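Local coordinates for putative uncharacterized protein PAE0789 (Pyrobaculum aerophilum, PDB 2ZYZ) that probably serves as the structural subunit of a splicing endonuclease and may take part in binding nucleic acid, at residues K46-E51 against F58-E63; M84-A89 against Y100-I105. One frame throughout, in Å; residues are numbered along the deposited sequence.

Contact 1: K46-E51 against F58-E63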
ATOM      1  N   LYS C  46     -11.703 -12.835  19.581  1.00 32.65           N
ATOM      2  CA  LYS C  46     -11.718 -11.866  18.512  1.00 30.09           C
ATOM      3  C   LYS C  46     -12.878 -11.959  17.552  1.00 28.11           C
ATOM      4  O   LYS C  46     -12.995 -11.155  16.670  1.00 26.02           O
ATOM      5  CB  LYS C  46     -10.409 -11.844  17.778  1.00 30.12           C
ATOM      6  CG  LYS C  46      -9.445 -11.040  18.513  1.00 32.30           C
ATOM      7  CD  LYS C  46      -8.114 -11.079  17.924  1.00 37.03           C
ATOM      8  CE  LYS C  46      -7.676 -12.463  17.471  1.00 37.14           C
ATOM      9  NZ  LYS C  46      -6.339 -12.319  16.834  1.00 38.97           N
ATOM     10  N   ILE C  47     -13.729 -12.944  17.762  1.00 25.97           N
ATOM     11  CA  ILE C  47     -14.937 -13.110  16.978  1.00 23.24           C
ATOM     12  C   ILE C  47     -16.199 -13.035  17.836  1.00 22.86           C
ATOM     13  O   ILE C  47     -16.292 -13.686  18.801  1.00 21.86           O
ATOM     14  CB  ILE C  47     -14.921 -14.410  16.213  1.00 23.98           C
ATOM     15  CG1 ILE C  47     -13.669 -14.524  15.361  1.00 21.94           C
ATOM     16  CG2 ILE C  47     -16.112 -14.524  15.402  1.00 23.85           C
ATOM     17  CD1 ILE C  47     -13.499 -15.763  14.718  1.00 23.58           C
ATOM     18  N   PHE C  48     -17.132 -12.199  17.448  1.00 20.27           N
ATOM     19  CA  PHE C  48     -18.364 -12.066  18.187  1.00 20.16           C
ATOM     20  C   PHE C  48     -19.512 -11.644  17.295  1.00 21.11           C
ATOM     21  O   PHE C  48     -19.282 -11.229  16.233  1.00 19.67           O
ATOM     22  CB  PHE C  48     -18.259 -11.137  19.374  1.00 20.93           C
ATOM     23  CG  PHE C  48     -17.910  -9.739  19.027  1.00 20.68           C
ATOM     24  CD1 PHE C  48     -18.876  -8.796  18.850  1.00 19.17           C
ATOM     25  CD2 PHE C  48     -16.600  -9.348  18.898  1.00 21.48           C
ATOM     26  CE1 PHE C  48     -18.559  -7.553  18.566  1.00 20.00           C
ATOM     27  CE2 PHE C  48     -16.317  -8.074  18.614  1.00 20.61           C
ATOM     28  CZ  PHE C  48     -17.316  -7.184  18.423  1.00 20.39           C
ATOM     29  N   ILE C  49     -20.733 -11.802  17.778  1.00 21.50           N
ATOM     30  CA  ILE C  49     -21.917 -11.338  17.089  1.00 20.74           C
ATOM     31  C   ILE C  49     -22.475 -10.175  17.851  1.00 20.99           C
ATOM     32  O   ILE C  49     -22.593 -10.252  19.032  1.00 20.50           O
ATOM     33  CB  ILE C  49     -22.990 -12.434  17.031  1.00 21.35           C
ATOM     34  CG1 ILE C  49     -22.433 -13.652  16.344  1.00 20.03           C
ATOM     35  CG2 ILE C  49     -24.241 -11.947  16.290  1.00 22.34           C
ATOM     36  CD1 ILE C  49     -23.239 -14.831  16.404  1.00 24.89           C
ATOM     37  N   ALA C  50     -22.846  -9.113  17.155  1.00 21.22           N
ATOM     38  CA  ALA C  50     -23.505  -8.000  17.777  1.00 21.27           C
ATOM     39  C   ALA C  50     -24.600  -7.512  16.868  1.00 23.69           C
ATOM     40  O   ALA C  50     -24.592  -7.805  15.734  1.00 22.03           O
ATOM     41  CB  ALA C  50     -22.591  -6.937  18.065  1.00 22.50           C
ATOM     42  N   GLU C  51     -25.528  -6.739  17.396  1.00 25.53           N
ATOM     43  CA  GLU C  51     -26.764  -6.402  16.694  1.00 26.77           C
ATOM     44  C   GLU C  51     -27.153  -4.941  16.840  1.00 27.53           C
ATOM     45  O   GLU C  51     -27.138  -4.426  17.905  1.00 27.60           O
ATOM     46  CB  GLU C  51     -27.906  -7.251  17.189  1.00 27.07           C
ATOM     47  CG  GLU C  51     -29.256  -6.711  16.775  1.00 27.64           C
ATOM     48  CD  GLU C  51     -30.368  -7.742  16.769  1.00 29.73           C
ATOM     49  OE1 GLU C  51     -31.338  -7.502  16.018  1.00 31.04           O
ATOM     50  OE2 GLU C  51     -30.308  -8.743  17.519  1.00 30.30           O
ATOM     51  N   PHE C  58     -18.518  -9.864  13.843  1.00 18.21           N
ATOM     52  CA  PHE C  58     -17.373  -9.006  13.999  1.00 17.32           C
ATOM     53  C   PHE C  58     -16.096  -9.811  14.184  1.00 17.70           C
ATOM     54  O   PHE C  58     -16.083 -10.776  14.919  1.00 18.33           O
ATOM     55  CB  PHE C  58     -17.537  -8.059  15.156  1.00 17.46           C
ATOM     56  CG  PHE C  58     -18.497  -6.969  14.906  1.00 17.70           C
ATOM     57  CD1 PHE C  58     -19.808  -7.165  15.119  1.00 17.54           C
ATOM     58  CD2 PHE C  58     -18.077  -5.736  14.465  1.00 19.22           C
ATOM     59  CE1 PHE C  58     -20.691  -6.147  14.886  1.00 18.03           C
ATOM     60  CE2 PHE C  58     -18.956  -4.744  14.225  1.00 20.96           C
ATOM     61  CZ  PHE C  58     -20.259  -4.952  14.441  1.00 19.66           C
ATOM     62  N   TYR C  59     -15.027  -9.328  13.561  1.00 17.22           N
ATOM     63  CA  TYR C  59     -13.702  -9.883  13.747  1.00 17.61           C
ATOM     64  C   TYR C  59     -12.743  -8.746  14.050  1.00 16.97           C
ATOM     65  O   TYR C  59     -12.653  -7.806  13.314  1.00 16.24           O
ATOM     66  CB  TYR C  59     -13.271 -10.678  12.521  1.00 18.74           C
ATOM     67  CG  TYR C  59     -11.917 -11.302  12.609  1.00 19.78           C
ATOM     68  CD1 TYR C  59     -11.596 -12.137  13.623  1.00 21.08           C
ATOM     69  CD2 TYR C  59     -10.968 -11.057  11.666  1.00 22.62           C
ATOM     70  CE1 TYR C  59     -10.402 -12.698  13.709  1.00 22.90           C
ATOM     71  CE2 TYR C  59      -9.743 -11.614  11.760  1.00 24.06           C
ATOM     72  CZ  TYR C  59      -9.480 -12.433  12.788  1.00 23.33           C
ATOM     73  OH  TYR C  59      -8.289 -12.966  12.874  1.00 24.39           O
ATOM     74  N   VAL C  60     -12.034  -8.833  15.156  1.00 16.15           N
ATOM     75  CA  VAL C  60     -11.232  -7.749  15.626  1.00 16.43           C
ATOM     76  C   VAL C  60      -9.811  -7.929  15.102  1.00 16.94           C
ATOM     77  O   VAL C  60      -9.277  -8.971  15.262  1.00 17.23           O
ATOM     78  CB  VAL C  60     -11.170  -7.707  17.177  1.00 17.06           C
ATOM     79  CG1 VAL C  60     -10.206  -6.744  17.625  1.00 17.24           C
ATOM     80  CG2 VAL C  60     -12.481  -7.407  17.740  1.00 18.71           C
ATOM     81  N   MET C  61      -9.249  -6.894  14.498  1.00 15.18           N
ATOM     82  CA  MET C  61      -7.899  -6.884  14.017  1.00 16.88           C
ATOM     83  C   MET C  61      -7.118  -5.750  14.642  1.00 16.86           C
ATOM     84  O   MET C  61      -7.444  -4.628  14.462  1.00 16.41           O
ATOM     85  CB  MET C  61      -7.888  -6.742  12.496  1.00 15.22           C
ATOM     86  CG  MET C  61      -8.527  -7.880  11.836  1.00 18.76           C
ATOM     87  SD  MET C  61      -8.507  -7.854  10.061  1.00 19.58           S
ATOM     88  CE  MET C  61      -6.799  -7.999   9.670  1.00 20.91           C
ATOM     89  N   VAL C  62      -6.085  -6.087  15.385  1.00 15.22           N
ATOM     90  CA  VAL C  62      -5.201  -5.120  15.997  1.00 15.43           C
ATOM     91  C   VAL C  62      -4.019  -4.689  15.103  1.00 12.38           C
ATOM     92  O   VAL C  62      -3.411  -5.484  14.497  1.00 14.75           O
ATOM     93  CB  VAL C  62      -4.712  -5.637  17.380  1.00 15.92           C
ATOM     94  CG1 VAL C  62      -3.676  -4.765  17.965  1.00 16.10           C
ATOM     95  CG2 VAL C  62      -5.865  -5.751  18.296  1.00 19.58           C
ATOM     96  N   GLU C  63      -3.758  -3.386  15.049  1.00 13.09           N
ATOM     97  CA  GLU C  63      -2.623  -2.832  14.330  1.00 12.42           C
ATOM     98  C   GLU C  63      -1.358  -3.656  14.606  1.00 13.32           C
ATOM     99  O   GLU C  63      -1.025  -3.866  15.717  1.00 14.87           O
ATOM    100  CB  GLU C  63      -2.372  -1.378  14.682  1.00 12.36           C
ATOM    101  CG  GLU C  63      -1.337  -0.714  13.852  1.00 13.18           C
ATOM    102  CD  GLU C  63      -1.167   0.799  14.097  1.00 12.72           C
ATOM    103  OE1 GLU C  63      -1.816   1.326  14.979  1.00 15.92           O
ATOM    104  OE2 GLU C  63      -0.371   1.376  13.396  1.00 15.06           O
TER
HETATM  105  O   HOH W   1      -7.216 -10.654  14.376  1.00 28.15           O

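Contact 2: M84-A89 against Y100-I105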
ATOM      1  N   MET C  84     -24.840 -13.897   8.042  1.00 23.38           N
ATOM      2  CA  MET C  84     -24.651 -12.564   8.607  1.00 23.25           C
ATOM      3  C   MET C  84     -23.525 -11.826   7.865  1.00 22.48           C
ATOM      4  O   MET C  84     -22.561 -12.424   7.555  1.00 23.18           O
ATOM      5  CB  MET C  84     -24.248 -12.675  10.078  1.00 22.76           C
ATOM      6  CG  MET C  84     -25.322 -13.122  10.967  1.00 23.25           C
ATOM      7  SD  MET C  84     -24.793 -13.292  12.645  1.00 24.99           S
ATOM      8  CE  MET C  84     -26.280 -13.576  13.441  1.00 23.52           C
ATOM      9  N   PRO C  85     -23.641 -10.534   7.632  1.00 21.75           N
ATOM     10  CA  PRO C  85     -22.490  -9.824   7.119  1.00 20.91           C
ATOM     11  C   PRO C  85     -21.348  -9.770   8.098  1.00 18.88           C
ATOM     12  O   PRO C  85     -21.582  -9.759   9.282  1.00 18.62           O
ATOM     13  CB  PRO C  85     -23.001  -8.427   6.899  1.00 21.42           C
ATOM     14  CG  PRO C  85     -24.125  -8.311   7.737  1.00 24.36           C
ATOM     15  CD  PRO C  85     -24.749  -9.603   7.829  1.00 22.48           C
ATOM     16  N   VAL C  86     -20.142  -9.683   7.564  1.00 17.20           N
ATOM     17  CA  VAL C  86     -18.909  -9.666   8.354  1.00 16.20           C
ATOM     18  C   VAL C  86     -18.338  -8.249   8.408  1.00 16.96           C
ATOM     19  O   VAL C  86     -18.294  -7.576   7.419  1.00 16.69           O
ATOM     20  CB  VAL C  86     -17.866 -10.640   7.784  1.00 15.65           C
ATOM     21  CG1 VAL C  86     -16.619 -10.683   8.598  1.00 15.79           C
ATOM     22  CG2 VAL C  86     -18.448 -11.995   7.674  1.00 15.57           C
ATOM     23  N   VAL C  87     -17.942  -7.820   9.580  1.00 15.91           N
ATOM     24  CA  VAL C  87     -17.368  -6.516   9.814  1.00 15.84           C
ATOM     25  C   VAL C  87     -16.037  -6.755  10.488  1.00 15.98           C
ATOM     26  O   VAL C  87     -15.960  -7.456  11.441  1.00 16.46           O
ATOM     27  CB  VAL C  87     -18.235  -5.623  10.716  1.00 17.30           C
ATOM     28  CG1 VAL C  87     -17.625  -4.286  10.930  1.00 17.68           C
ATOM     29  CG2 VAL C  87     -19.575  -5.426  10.123  1.00 17.19           C
ATOM     30  N   LEU C  88     -15.007  -6.168   9.939  1.00 14.82           N
ATOM     31  CA  LEU C  88     -13.697  -6.159  10.548  1.00 14.48           C
ATOM     32  C   LEU C  88     -13.565  -4.939  11.431  1.00 14.96           C
ATOM     33  O   LEU C  88     -13.709  -3.872  10.992  1.00 14.76           O
ATOM     34  CB  LEU C  88     -12.606  -6.134   9.488  1.00 13.75           C
ATOM     35  CG  LEU C  88     -12.659  -7.279   8.515  1.00 14.70           C
ATOM     36  CD1 LEU C  88     -11.692  -7.159   7.393  1.00 12.84           C
ATOM     37  CD2 LEU C  88     -12.678  -8.599   9.163  1.00 16.43           C
ATOM     38  N   ALA C  89     -13.265  -5.143  12.690  1.00 14.52           N
ATOM     39  CA  ALA C  89     -13.095  -4.044  13.574  1.00 13.95           C
ATOM     40  C   ALA C  89     -11.607  -3.804  13.714  1.00 14.94           C
ATOM     41  O   ALA C  89     -10.959  -4.557  14.319  1.00 15.48           O
ATOM     42  CB  ALA C  89     -13.680  -4.367  14.908  1.00 14.11           C
ATOM     43  N   TYR C 100     -14.572  -1.959   8.694  1.00 14.79           N
ATOM     44  CA  TYR C 100     -14.754  -2.246   7.303  1.00 15.09           C
ATOM     45  C   TYR C 100     -15.658  -3.488   7.100  1.00 15.55           C
ATOM     46  O   TYR C 100     -15.442  -4.473   7.684  1.00 14.79           O
ATOM     47  CB  TYR C 100     -13.396  -2.464   6.613  1.00 15.96           C
ATOM     48  CG  TYR C 100     -12.685  -1.219   6.148  1.00 15.21           C
ATOM     49  CD1 TYR C 100     -12.109  -0.336   7.032  1.00 12.57           C
ATOM     50  CD2 TYR C 100     -12.583  -0.930   4.822  1.00 14.61           C
ATOM     51  CE1 TYR C 100     -11.477   0.774   6.619  1.00 15.10           C
ATOM     52  CE2 TYR C 100     -11.943   0.172   4.399  1.00 16.55           C
ATOM     53  CZ  TYR C 100     -11.408   1.049   5.283  1.00 14.11           C
ATOM     54  OH  TYR C 100     -10.772   2.145   4.811  1.00 16.92           O
ATOM     55  N   TYR C 101     -16.598  -3.407   6.188  1.00 14.75           N
ATOM     56  CA  TYR C 101     -17.183  -4.618   5.653  1.00 15.89           C
ATOM     57  C   TYR C 101     -16.195  -5.439   4.854  1.00 14.93           C
ATOM     58  O   TYR C 101     -15.379  -4.904   4.194  1.00 14.77           O
ATOM     59  CB  TYR C 101     -18.378  -4.336   4.734  1.00 18.02           C
ATOM     60  CG  TYR C 101     -19.430  -3.452   5.307  1.00 20.18           C
ATOM     61  CD1 TYR C 101     -19.660  -2.220   4.777  1.00 22.97           C
ATOM     62  CD2 TYR C 101     -20.216  -3.862   6.332  1.00 21.70           C
ATOM     63  CE1 TYR C 101     -20.572  -1.430   5.260  1.00 23.64           C
ATOM     64  CE2 TYR C 101     -21.175  -3.052   6.831  1.00 24.19           C
ATOM     65  CZ  TYR C 101     -21.342  -1.820   6.272  1.00 23.60           C
ATOM     66  OH  TYR C 101     -22.267  -0.969   6.750  1.00 26.07           O
ATOM     67  N   VAL C 102     -16.347  -6.749   4.900  1.00 14.30           N
ATOM     68  CA  VAL C 102     -15.667  -7.617   3.985  1.00 14.06           C
ATOM     69  C   VAL C 102     -16.581  -8.745   3.482  1.00 15.80           C
ATOM     70  O   VAL C 102     -17.415  -9.183   4.206  1.00 16.60           O
ATOM     71  CB  VAL C 102     -14.410  -8.178   4.598  1.00 14.05           C
ATOM     72  CG1 VAL C 102     -14.724  -9.015   5.731  1.00 15.41           C
ATOM     73  CG2 VAL C 102     -13.618  -8.876   3.641  1.00 14.82           C
ATOM     74  N   ARG C 103     -16.401  -9.162   2.255  1.00 15.42           N
ATOM     75  CA  ARG C 103     -17.149 -10.255   1.675  1.00 16.11           C
ATOM     76  C   ARG C 103     -16.312 -10.996   0.655  1.00 16.49           C
ATOM     77  O   ARG C 103     -15.416 -10.436   0.158  1.00 15.45           O
ATOM     78  CB  ARG C 103     -18.395  -9.736   0.996  1.00 17.06           C
ATOM     79  CG  ARG C 103     -18.192  -9.021  -0.247  1.00 17.23           C
ATOM     80  CD  ARG C 103     -19.457  -8.272  -0.602  1.00 23.33           C
ATOM     81  NE  ARG C 103     -19.612  -8.070  -2.024  1.00 30.15           N
ATOM     82  CZ  ARG C 103     -19.004  -7.128  -2.695  1.00 32.29           C
ATOM     83  NH1 ARG C 103     -18.202  -6.319  -2.051  1.00 36.31           N
ATOM     84  NH2 ARG C 103     -19.184  -6.992  -3.992  1.00 31.71           N
ATOM     85  N   LYS C 104     -16.641 -12.232   0.339  1.00 16.79           N
ATOM     86  CA  LYS C 104     -16.097 -12.877  -0.840  1.00 18.30           C
ATOM     87  C   LYS C 104     -16.905 -12.506  -2.056  1.00 18.99           C
ATOM     88  O   LYS C 104     -18.045 -12.718  -2.076  1.00 20.16           O
ATOM     89  CB  LYS C 104     -16.125 -14.381  -0.663  1.00 19.74           C
ATOM     90  CG  LYS C 104     -15.517 -15.236  -1.731  1.00 22.91           C
ATOM     91  CD  LYS C 104     -15.000 -16.581  -1.230  1.00 26.15           C
ATOM     92  CE  LYS C 104     -14.392 -17.414  -2.349  1.00 28.35           C
ATOM     93  NZ  LYS C 104     -14.197 -18.873  -1.998  1.00 29.22           N
ATOM     94  N   ILE C 105     -16.258 -11.980  -3.076  1.00 17.67           N
ATOM     95  CA  ILE C 105     -16.936 -11.575  -4.274  1.00 18.77           C
ATOM     96  C   ILE C 105     -17.182 -12.762  -5.167  1.00 19.34           C
ATOM     97  O   ILE C 105     -16.355 -13.623  -5.298  1.00 19.92           O
ATOM     98  CB  ILE C 105     -16.111 -10.531  -5.018  1.00 17.66           C
ATOM     99  CG1 ILE C 105     -16.057  -9.251  -4.207  1.00 18.29           C
ATOM    100  CG2 ILE C 105     -16.617 -10.311  -6.377  1.00 17.38           C
ATOM    101  CD1 ILE C 105     -15.011  -8.287  -4.613  1.00 17.80           C
TER
HETATM  102  O   HOH W   2     -19.815 -10.536   4.614  0.50 11.59           O

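Contact 1: K46-E51 against F58-E63
Phe48 lays one face of its ring over CB of Phe58: that carbon lies 3.6 Å from the centroid of the Phe48 ring, only 19° off the ring normal, which makes the contact a CH-pi interaction. The two ring planes are nearly parallel, 7° apart, but displaced so far, with the Phe48 and Phe58 centroids 5.1 Å apart, that little of one ring lies above the other. Phe48 gets there by tucking CG between its own backbone N and carbonyl carbon (chi1 61°), which swings the ring across to the neighbouring strand. At the ring edge, in plane, Phe48 CE2 meets Val60 CG2 at 4.0 Å, while CE1 of Phe58 reaches CB of Ala50 at 3.8 Å. Cutting Phe48 back to an alanine would probably rob Phe58 CB of its aromatic cover and open a gap beside Phe29 and Leu32 of helix 23-34, which also meet this ring.

The backbone evidence is that of an antiparallel beta hairpin, strands 47-51 and 55-62 of the central sheet. Phe48 and Phe58 form a hydrogen-bonded pair: Phe58 N gives to Phe48 O at 2.9 Å, and Phe48 N returns a bond to Phe58 O at 3.1 Å. Val60 N gives to Lys46 O.

Ile47 and Tyr59, the adjacent non-hydrogen-bonded pair, occupy the other face of the sheet, where Ile47 CG1 touches Tyr59 CD1 at 3.6 Å. Beyond them the aliphatic chain of Lys46 crosses Val60 at about a right angle. A water donates to Val60 O at 2.8 Å and accepts from Lys46 NZ, with a weak link to Tyr59 OH.

Contact 2: M84-A89 against Y100-I105
Side-chain packing is tight around Val102 CG1, which meets Val86 CG1 at 3.8 Å and Leu88 CG at 3.9 Å. With chi1 at 64°, this methyl is flanked by both main-chain neighbours of CA and faces strand 86-89, where it can touch both residues. The side chains of Val86 and Val102 run abreast on one face of the sheet, and helix 69-81 covers this face through Val75 on Val86, Leu72 on Leu88 and Ile76 on Val102. Here the backbone is firmly joined too: Leu88 N gives to Tyr100 O at 2.9 Å, and Tyr100 N gives to Leu88 O at 3.1 Å.

The other face is looser. Exposed Tyr101 runs alongside Val87, with its CD2 4.2 Å from Val87 CG2. Toward the far end the strands part: the bond from Val102 N to Val86 O is long at 3.3 Å, and beyond it a water bridges instead, accepting from Val86 N at 3.1 Å and donating to Val102 O at 2.8 Å.

Residues 100-104 pair in antiparallel fashion with a strand of another chain, so the arrangement is that of a beta hairpin whose outer strand carries the sheet across a subunit interface.

Contacts 1 and 2 are successive beta hairpins of one mixed sheet, their centres about 10 Å apart. They meet along the parallel pair of strands 55-62 and 86-91, which helix 69-81 connects in a beta-alpha-beta crossover. Two probable hydrogen bonds join them, both to Ala89: its N lies 2.8 Å from Tyr59 O, and its O lies 2.9 Å from Met61 N. Side chains add to the seam, with Phe58 CE2 3.6 Å from Val87 CG1 and Ile49 CG2 3.9 Å from Met84 CE. The two helices lie on opposite faces of the sheet: Phe58 packs against Val87 on the side of helix 23-34, while Tyr59 and Leu88 touch on the side of helix 69-81.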